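Local coordinates for DNA/RNA-binding protein Alba (PDB 4Z9E), which binds RNA and double-stranded DNA, the latter probably without sequence specificity, probably takes part in compacting that DNA, and is acetylated by Ard1, at the interface of chains A and B. Coordinates in Å, arbitrary orientation; residue numbers count along the deposited sequence, not the author numbering. Chains: chain A/B, DNA/RNA-binding protein Alba.

The interface of chains A and B. Residues chain A 49, 52, 61, 64; chain B 64-66.
The ring edge of A:Tyr61 faces the guanidinium edge of B:Arg65, with CD2 lying in the guanidinium plane 3.7 Å from NH1 and the two planes turned 72° apart. In this dimer of the histone-like Alba family, strand 60-69 of chain A meets strand 60-72 of chain B here, in one part of a two-fold symmetric interface. B:Leu66 crosses the tyrosine ring at about a right angle on one side, offset toward the phenol end, its CB 4.0 Å from A:Tyr61 CZ. Toward the opposite side, CE2 sits against a face of the A:Arg52 guanidinium, 3.6 Å above its plane and near the rim.

A:Tyr61 OH donates to A:Glu49 OE2 at 2.6 Å; OE2 lies at the edge of the ring, in its plane, and receives the hydroxyl on its anti lone pair. A:Glu49 OE2 also takes a salt bridge from A:Arg52 NH1 at 3.0 Å, arriving on the syn side but 28° out of the carboxylate plane. Two donors thus hold OE2, and helix 41-55 braces the tyrosine from behind. A phenylalanine in place of A:Tyr61 would probably leave OE2 without its phenol donor and the ring freer to shift against B:Leu66.

Further along, the ends of A:Ile64 and B:Leu66 meet head-on, A:Ile64 CD1 3.8 Å from B:Leu66 CG. With chi1 at -59°, A:Ile64 has CG2 anti to its backbone nitrogen, and this methyl packs against its namesake on B:Ile64 at 3.9 Å.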
ATOM      1  N   GLU A  49       9.409   0.281   5.429  1.00 47.51           N
ATOM      2  CA  GLU A  49       9.514   1.390   6.365  1.00 52.59           C
ATOM      3  C   GLU A  49      10.535   1.113   7.466  1.00 53.31           C
ATOM      4  O   GLU A  49      11.284   1.997   7.864  1.00 52.66           O
ATOM      5  CB  GLU A  49       8.152   1.753   6.934  1.00 52.12           C
ATOM      6  CG  GLU A  49       7.338   2.573   5.956  1.00 52.96           C
ATOM      7  CD  GLU A  49       7.755   4.033   5.975  1.00 57.81           C
ATOM      8  OE1 GLU A  49       7.687   4.635   7.057  1.00 59.76           O
ATOM      9  OE2 GLU A  49       8.166   4.594   4.936  1.00 61.96           O
ATOM     10  N   ARG A  52      14.108   1.592   5.964  1.00 57.20           N
ATOM     11  CA  ARG A  52      14.631   2.952   5.813  1.00 60.72           C
ATOM     12  C   ARG A  52      14.711   3.753   7.120  1.00 55.20           C
ATOM     13  O   ARG A  52      15.285   4.831   7.157  1.00 59.94           O
ATOM     14  CB  ARG A  52      13.831   3.707   4.772  1.00 58.48           C
ATOM     15  CG  ARG A  52      12.406   3.942   5.194  1.00 70.64           C
ATOM     16  CD  ARG A  52      11.580   4.282   3.971  1.00 77.99           C
ATOM     17  NE  ARG A  52      11.907   5.620   3.509  1.00 84.34           N
ATOM     18  CZ  ARG A  52      11.300   6.721   3.942  1.00 87.75           C
ATOM     19  NH1 ARG A  52      10.314   6.639   4.842  1.00 84.44           N
ATOM     20  NH2 ARG A  52      11.678   7.902   3.462  1.00 94.34           N
ATOM     21  N   TYR A  61      12.279   5.956  -1.866  1.00 58.65           N
ATOM     22  CA  TYR A  61      11.273   5.312  -2.712  1.00 57.41           C
ATOM     23  C   TYR A  61      11.502   5.724  -4.159  1.00 56.79           C
ATOM     24  O   TYR A  61      11.378   6.889  -4.487  1.00 56.88           O
ATOM     25  CB  TYR A  61       9.853   5.678  -2.253  1.00 52.87           C
ATOM     26  CG  TYR A  61       9.481   5.049  -0.930  1.00 50.92           C
ATOM     27  CD1 TYR A  61       9.447   3.677  -0.792  1.00 53.69           C
ATOM     28  CD2 TYR A  61       9.203   5.831   0.189  1.00 52.90           C
ATOM     29  CE1 TYR A  61       9.138   3.086   0.411  1.00 57.06           C
ATOM     30  CE2 TYR A  61       8.889   5.251   1.404  1.00 55.58           C
ATOM     31  CZ  TYR A  61       8.855   3.871   1.510  1.00 60.23           C
ATOM     32  OH  TYR A  61       8.547   3.246   2.707  1.00 62.14           O
ATOM     33  N   ILE A  64       6.253   3.405  -6.449  1.00 52.62           N
ATOM     34  CA  ILE A  64       5.280   2.506  -5.870  1.00 51.02           C
ATOM     35  C   ILE A  64       4.183   2.257  -6.907  1.00 54.29           C
ATOM     36  O   ILE A  64       3.583   3.208  -7.399  1.00 53.29           O
ATOM     37  CB  ILE A  64       4.682   3.110  -4.586  1.00 47.57           C
ATOM     38  CG1 ILE A  64       5.782   3.387  -3.569  1.00 49.67           C
ATOM     39  CG2 ILE A  64       3.672   2.159  -3.975  1.00 44.23           C
ATOM     40  CD1 ILE A  64       5.535   4.589  -2.681  1.00 47.49           C
TER
ATOM     41  N   ILE B  64       1.392   8.438  -4.540  1.00 56.33           N
ATOM     42  CA  ILE B  64       1.282   7.403  -3.496  1.00 52.01           C
ATOM     43  C   ILE B  64       2.398   7.609  -2.463  1.00 53.89           C
ATOM     44  O   ILE B  64       3.575   7.551  -2.791  1.00 52.27           O
ATOM     45  CB  ILE B  64       1.331   5.967  -4.063  1.00 50.53           C
ATOM     46  CG1 ILE B  64       0.301   5.809  -5.188  1.00 53.21           C
ATOM     47  CG2 ILE B  64       1.087   4.936  -2.958  1.00 48.08           C
ATOM     48  CD1 ILE B  64       0.270   4.433  -5.831  1.00 50.86           C
ATOM     49  N   ARG B  65       2.015   7.867  -1.219  1.00 56.83           N
ATOM     50  CA  ARG B  65       2.967   8.172  -0.161  1.00 54.12           C
ATOM     51  C   ARG B  65       2.884   7.100   0.937  1.00 49.05           C
ATOM     52  O   ARG B  65       1.811   6.802   1.447  1.00 49.80           O
ATOM     53  CB  ARG B  65       2.711   9.598   0.388  1.00 59.15           C
ATOM     54  CG  ARG B  65       3.705  10.103   1.444  1.00 80.19           C
ATOM     55  CD  ARG B  65       5.031  10.618   0.845  1.00 95.34           C
ATOM     56  NE  ARG B  65       6.127  10.746   1.827  1.00 99.69           N
ATOM     57  CZ  ARG B  65       7.214   9.966   1.880  1.00 97.14           C
ATOM     58  NH1 ARG B  65       7.394   8.970   1.009  1.00 94.41           N
ATOM     59  NH2 ARG B  65       8.128  10.181   2.817  1.00 88.07           N
ATOM     60  N   LEU B  66       4.020   6.500   1.270  1.00 52.18           N
ATOM     61  CA  LEU B  66       4.133   5.565   2.392  1.00 51.19           C
ATOM     62  C   LEU B  66       4.868   6.236   3.562  1.00 57.17           C
ATOM     63  O   LEU B  66       5.885   6.891   3.386  1.00 65.66           O
ATOM     64  CB  LEU B  66       4.889   4.317   1.964  1.00 46.86           C
ATOM     65  CG  LEU B  66       4.305   3.529   0.786  1.00 49.79           C
ATOM     66  CD1 LEU B  66       5.161   2.316   0.402  1.00 52.90           C
ATOM     67  CD2 LEU B  66       2.876   3.112   1.065  1.00 46.33           C
TER